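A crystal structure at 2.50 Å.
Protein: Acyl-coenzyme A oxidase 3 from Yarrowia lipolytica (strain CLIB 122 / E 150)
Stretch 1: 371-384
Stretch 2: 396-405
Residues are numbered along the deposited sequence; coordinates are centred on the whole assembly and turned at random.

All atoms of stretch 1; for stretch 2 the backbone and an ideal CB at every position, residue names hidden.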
# COMPACT_ATOMS: atom_id res chain seq x y z
N GLN A 371 -23.64 -14.48 -1.17
CA GLN A 371 -24.70 -14.18 -2.11
C GLN A 371 -24.38 -14.68 -3.52
O GLN A 371 -25.26 -15.17 -4.25
CB GLN A 371 -24.99 -12.70 -2.12
CG GLN A 371 -26.13 -12.21 -3.05
CD GLN A 371 -27.55 -12.38 -2.48
OE1 GLN A 371 -28.34 -11.43 -2.53
NE2 GLN A 371 -27.88 -13.57 -1.94
N SER A 372 -23.11 -14.57 -3.91
CA SER A 372 -22.69 -15.03 -5.24
C SER A 372 -22.71 -16.54 -5.38
O SER A 372 -23.10 -17.05 -6.44
CB SER A 372 -21.31 -14.53 -5.58
OG SER A 372 -21.36 -13.16 -5.84
N GLN A 373 -22.25 -17.24 -4.35
CA GLN A 373 -22.22 -18.71 -4.35
C GLN A 373 -23.65 -19.27 -4.33
O GLN A 373 -23.94 -20.26 -4.99
CB GLN A 373 -21.37 -19.26 -3.20
CG GLN A 373 -21.23 -20.79 -3.13
CD GLN A 373 -20.55 -21.45 -4.35
OE1 GLN A 373 -19.58 -20.93 -4.93
NE2 GLN A 373 -21.04 -22.63 -4.72
N ILE A 374 -24.53 -18.62 -3.56
CA ILE A 374 -25.93 -19.00 -3.46
C ILE A 374 -26.67 -18.69 -4.77
O ILE A 374 -27.31 -19.57 -5.30
CB ILE A 374 -26.63 -18.31 -2.26
CG1 ILE A 374 -26.01 -18.73 -0.91
CG2 ILE A 374 -28.13 -18.61 -2.26
CD1 ILE A 374 -26.18 -17.68 0.18
N GLN A 375 -26.54 -17.48 -5.32
CA GLN A 375 -27.18 -17.20 -6.62
C GLN A 375 -26.69 -18.17 -7.70
O GLN A 375 -27.50 -18.75 -8.42
CB GLN A 375 -27.05 -15.74 -7.05
CG GLN A 375 -28.22 -14.90 -6.57
CD GLN A 375 -27.95 -13.41 -6.65
OE1 GLN A 375 -27.33 -12.92 -7.60
NE2 GLN A 375 -28.42 -12.67 -5.65
N TYR A 376 -25.38 -18.39 -7.76
CA TYR A 376 -24.85 -19.42 -8.64
C TYR A 376 -25.48 -20.82 -8.40
O TYR A 376 -25.81 -21.49 -9.36
CB TYR A 376 -23.33 -19.48 -8.57
CG TYR A 376 -22.75 -20.64 -9.35
CD1 TYR A 376 -22.54 -20.55 -10.73
CD2 TYR A 376 -22.45 -21.85 -8.72
CE1 TYR A 376 -22.03 -21.63 -11.45
CE2 TYR A 376 -21.95 -22.94 -9.42
CZ TYR A 376 -21.74 -22.83 -10.78
OH TYR A 376 -21.24 -23.91 -11.47
N ASP A 377 -25.64 -21.26 -7.15
CA ASP A 377 -26.21 -22.61 -6.89
C ASP A 377 -27.68 -22.74 -7.32
O ASP A 377 -28.04 -23.72 -7.96
CB ASP A 377 -26.02 -23.06 -5.42
CG ASP A 377 -24.54 -23.30 -5.07
OD1 ASP A 377 -23.69 -23.43 -5.96
OD2 ASP A 377 -24.21 -23.33 -3.88
N GLN A 378 -28.51 -21.74 -7.02
CA GLN A 378 -29.94 -21.78 -7.40
C GLN A 378 -30.09 -21.71 -8.94
O GLN A 378 -31.03 -22.30 -9.50
CB GLN A 378 -30.83 -20.71 -6.68
CG GLN A 378 -30.13 -19.49 -6.14
CD GLN A 378 -30.93 -18.63 -5.19
OE1 GLN A 378 -31.40 -19.12 -4.15
NE2 GLN A 378 -31.01 -17.30 -5.48
N THR A 379 -29.16 -21.03 -9.61
CA THR A 379 -29.20 -20.87 -11.04
C THR A 379 -28.76 -22.16 -11.74
O THR A 379 -29.32 -22.50 -12.77
CB THR A 379 -28.37 -19.64 -11.45
OG1 THR A 379 -29.00 -18.50 -10.89
CG2 THR A 379 -28.31 -19.46 -12.94
N THR A 380 -27.80 -22.87 -11.17
CA THR A 380 -27.38 -24.16 -11.70
C THR A 380 -28.48 -25.20 -11.46
O THR A 380 -28.77 -26.01 -12.35
CB THR A 380 -26.02 -24.61 -11.09
OG1 THR A 380 -24.99 -23.77 -11.62
CG2 THR A 380 -25.67 -26.09 -11.41
N ASP A 381 -29.10 -25.16 -10.28
CA ASP A 381 -30.21 -26.08 -9.94
C ASP A 381 -31.45 -25.82 -10.83
O ASP A 381 -32.13 -26.76 -11.23
CB ASP A 381 -30.59 -26.00 -8.44
CG ASP A 381 -29.49 -26.54 -7.50
OD1 ASP A 381 -28.37 -26.91 -7.95
OD2 ASP A 381 -29.73 -26.56 -6.28
N LEU A 382 -31.71 -24.55 -11.13
CA LEU A 382 -32.81 -24.15 -12.02
C LEU A 382 -32.63 -24.65 -13.48
O LEU A 382 -33.63 -24.91 -14.14
CB LEU A 382 -33.01 -22.61 -11.97
CG LEU A 382 -34.05 -21.90 -12.84
CD1 LEU A 382 -35.39 -22.64 -12.85
CD2 LEU A 382 -34.27 -20.44 -12.40
N LEU A 383 -31.41 -24.69 -13.97
CA LEU A 383 -31.18 -25.22 -15.30
C LEU A 383 -31.50 -26.70 -15.36
O LEU A 383 -32.08 -27.18 -16.32
CB LEU A 383 -29.75 -24.97 -15.76
CG LEU A 383 -29.32 -23.51 -15.91
CD1 LEU A 383 -27.82 -23.41 -15.79
CD2 LEU A 383 -29.78 -22.91 -17.22
N GLN A 384 -31.11 -27.43 -14.32
CA GLN A 384 -31.34 -28.86 -14.28
C GLN A 384 -32.81 -29.26 -14.26
O GLN A 384 -33.21 -30.18 -14.96
CB GLN A 384 -30.64 -29.46 -13.07
CG GLN A 384 -29.29 -30.08 -13.36
CD GLN A 384 -28.36 -29.12 -14.06
OE1 GLN A 384 -27.27 -28.83 -13.58
NE2 GLN A 384 -28.78 -28.62 -15.21
N UNK A 396 -33.35 -16.80 -19.64
CA UNK A 396 -33.20 -16.07 -18.38
C UNK A 396 -32.15 -16.68 -17.44
O UNK A 396 -31.41 -15.97 -16.79
CB UNK A 396 -34.55 -16.01 -17.66
N UNK A 397 -32.13 -18.01 -17.37
CA UNK A 397 -31.22 -18.74 -16.51
C UNK A 397 -29.81 -18.60 -17.02
O UNK A 397 -28.89 -18.51 -16.22
CB UNK A 397 -31.61 -20.22 -16.42
N UNK A 398 -29.66 -18.58 -18.34
CA UNK A 398 -28.39 -18.36 -18.97
C UNK A 398 -27.88 -16.92 -18.75
O UNK A 398 -26.69 -16.76 -18.45
CB UNK A 398 -28.50 -18.67 -20.46
N UNK A 399 -28.73 -15.91 -18.93
CA UNK A 399 -28.30 -14.52 -18.71
C UNK A 399 -28.07 -14.24 -17.22
O UNK A 399 -27.27 -13.39 -16.88
CB UNK A 399 -29.34 -13.55 -19.27
N UNK A 400 -28.82 -14.92 -16.35
CA UNK A 400 -28.55 -14.84 -14.92
C UNK A 400 -27.13 -15.34 -14.66
O UNK A 400 -26.33 -14.63 -14.05
CB UNK A 400 -29.57 -15.65 -14.12
N UNK A 401 -26.80 -16.50 -15.20
CA UNK A 401 -25.44 -17.01 -15.16
C UNK A 401 -24.40 -16.07 -15.85
O UNK A 401 -23.35 -15.77 -15.27
CB UNK A 401 -25.41 -18.39 -15.82
N UNK A 402 -24.69 -15.62 -17.06
CA UNK A 402 -23.77 -14.69 -17.72
C UNK A 402 -23.50 -13.47 -16.80
O UNK A 402 -22.34 -13.11 -16.60
CB UNK A 402 -24.35 -14.24 -19.06
N UNK A 403 -24.53 -12.88 -16.20
CA UNK A 403 -24.35 -11.63 -15.46
C UNK A 403 -23.66 -11.85 -14.12
O UNK A 403 -22.91 -10.99 -13.66
CB UNK A 403 -25.70 -10.95 -15.24
N UNK A 404 -23.89 -13.03 -13.54
CA UNK A 404 -23.07 -13.57 -12.45
C UNK A 404 -21.57 -13.65 -12.79
O UNK A 404 -20.83 -13.14 -12.00
CB UNK A 404 -23.58 -14.96 -12.08
N UNK A 405 -21.19 -14.19 -13.92
CA UNK A 405 -19.79 -14.21 -14.23
C UNK A 405 -19.31 -12.76 -14.34
O UNK A 405 -18.29 -12.41 -13.78
CB UNK A 405 -19.52 -15.00 -15.51

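Both stretches are helical and run nearly antiparallel, at 154° between their directions, with axes 9.8 Å apart at closest approach. No hydrogen bond joins them; the contacts between them are van der Waals packing.

Position 396 has helical backbone angles and a CB that points sideways. Nothing of stretch 1 lies within 5.5 Å of it, so many side chains would suit, long polar ones included. It is Lys396, whose end leads away from stretch 1.

Position 397 points toward stretch 1. Its CA is 6.2 Å from the CA of Thr379, the nearest such pair, and the ideal CB is only 3.4 Å from Leu383 CD2. Little room remains for a larger side chain along that line; a small residue suits best. It is Ala397. Ala397 CB lies 3.3 Å from Leu383 CD2, a tight apolar contact, and Ala397 O is 3.5 Å from Thr379 CG2.

At position 398, CA-to-CB points away, with the ideal CB 5.5 Å from Leu383 CD2. A short side chain would miss stretch 1; a longer apolar one could bend back, and a polar one could stay clear. It is Ile398. Its end comes nearer, and Ile398 CD1 reaches within 4.0 Å of Leu383 CD2.

Position 399 is out of reach and unconstrained by stretch 1. It is Val399.

Position 400 points toward stretch 1, where the ideal CB of position 400 is 4.2 Å from the methyl Thr379 CG2. Apolar residues would suit, as would a polar one whose head turns aside. It is Asp400. Asp400 CB packs 4.2 Å from Thr379 CG2, while OD1 is hydrogen-bonded elsewhere in the structure.

Position 401 points sideways. The ideal CB is 4.2 Å from Thr379 CG2, and the Tyr376 ring offers an apolar surface farther along. Leucine, isoleucine or methionine could use it. It is Leu401, with chi1 t and chi2 p. The end swings nearer: Leu401 CD1 lies 3.7 Å from Thr379 CG2 and 3.8 Å from Tyr376 CD1, meeting the ring obliquely.

Positions 402 and 403 are out of reach; stretch 1 sets no preference. They are Lys402 and Glu403.

Position 404 points toward stretch 1, but nothing there is within 5.5 Å of the ideal CB. The gap favours a longer side chain, apolar or amide-bearing, able to reach Ser372 and Gln375. It is Leu404, which has the largest area covered by stretch 1 of any residue in stretch 2. Leu404 CD1 is 3.8 Å from Ser372 O; Leu404 CD2 is 3.6 Å from Gln375 OE1.

Position 405 is again out of reach. It is Phe405.

Stretch 2 (396-405) KAIVDLKELF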
# COMPACT_ATOMS: atom_id res chain seq x y z
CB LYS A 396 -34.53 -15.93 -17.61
CG LYS A 396 -35.05 -14.50 -17.47
CD LYS A 396 -36.00 -14.10 -18.61
CE LYS A 396 -37.05 -13.07 -18.16
NZ LYS A 396 -37.92 -13.56 -17.06
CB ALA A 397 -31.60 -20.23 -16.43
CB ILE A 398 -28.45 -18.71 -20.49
CG1 ILE A 398 -28.62 -20.23 -20.67
CG2 ILE A 398 -27.22 -18.22 -21.25
CD1 ILE A 398 -27.56 -21.08 -19.99
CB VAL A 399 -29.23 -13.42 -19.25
CG1 VAL A 399 -29.22 -13.39 -20.77
CG2 VAL A 399 -30.63 -13.56 -18.69
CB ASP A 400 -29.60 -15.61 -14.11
CG ASP A 400 -30.92 -14.85 -13.98
OD1 ASP A 400 -31.01 -13.75 -14.58
OD2 ASP A 400 -31.85 -15.32 -13.27
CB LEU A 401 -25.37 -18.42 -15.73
CG LEU A 401 -24.25 -19.24 -15.08
CD1 LEU A 401 -24.74 -19.72 -13.72
CD2 LEU A 401 -23.76 -20.41 -15.95
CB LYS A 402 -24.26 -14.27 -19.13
CG LYS A 402 -24.01 -15.31 -20.24
CD LYS A 402 -22.61 -15.19 -20.86
CE LYS A 402 -22.30 -16.25 -21.92
NZ LYS A 402 -21.71 -17.49 -21.33
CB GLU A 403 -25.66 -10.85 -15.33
CG GLU A 403 -26.27 -10.40 -16.67
CD GLU A 403 -25.51 -9.32 -17.44
OE1 GLU A 403 -24.43 -8.84 -16.99
OE2 GLU A 403 -26.00 -8.94 -18.54
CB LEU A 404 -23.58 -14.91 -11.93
CG LEU A 404 -24.25 -14.94 -10.55
CD1 LEU A 404 -23.25 -14.76 -9.42
CD2 LEU A 404 -25.36 -13.90 -10.42
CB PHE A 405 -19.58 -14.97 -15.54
CG PHE A 405 -18.14 -15.14 -15.91
CD1 PHE A 405 -17.23 -15.62 -14.99
CD2 PHE A 405 -17.69 -14.80 -17.16
CE1 PHE A 405 -15.90 -15.76 -15.32
CE2 PHE A 405 -16.37 -14.94 -17.51
CZ PHE A 405 -15.47 -15.43 -16.58
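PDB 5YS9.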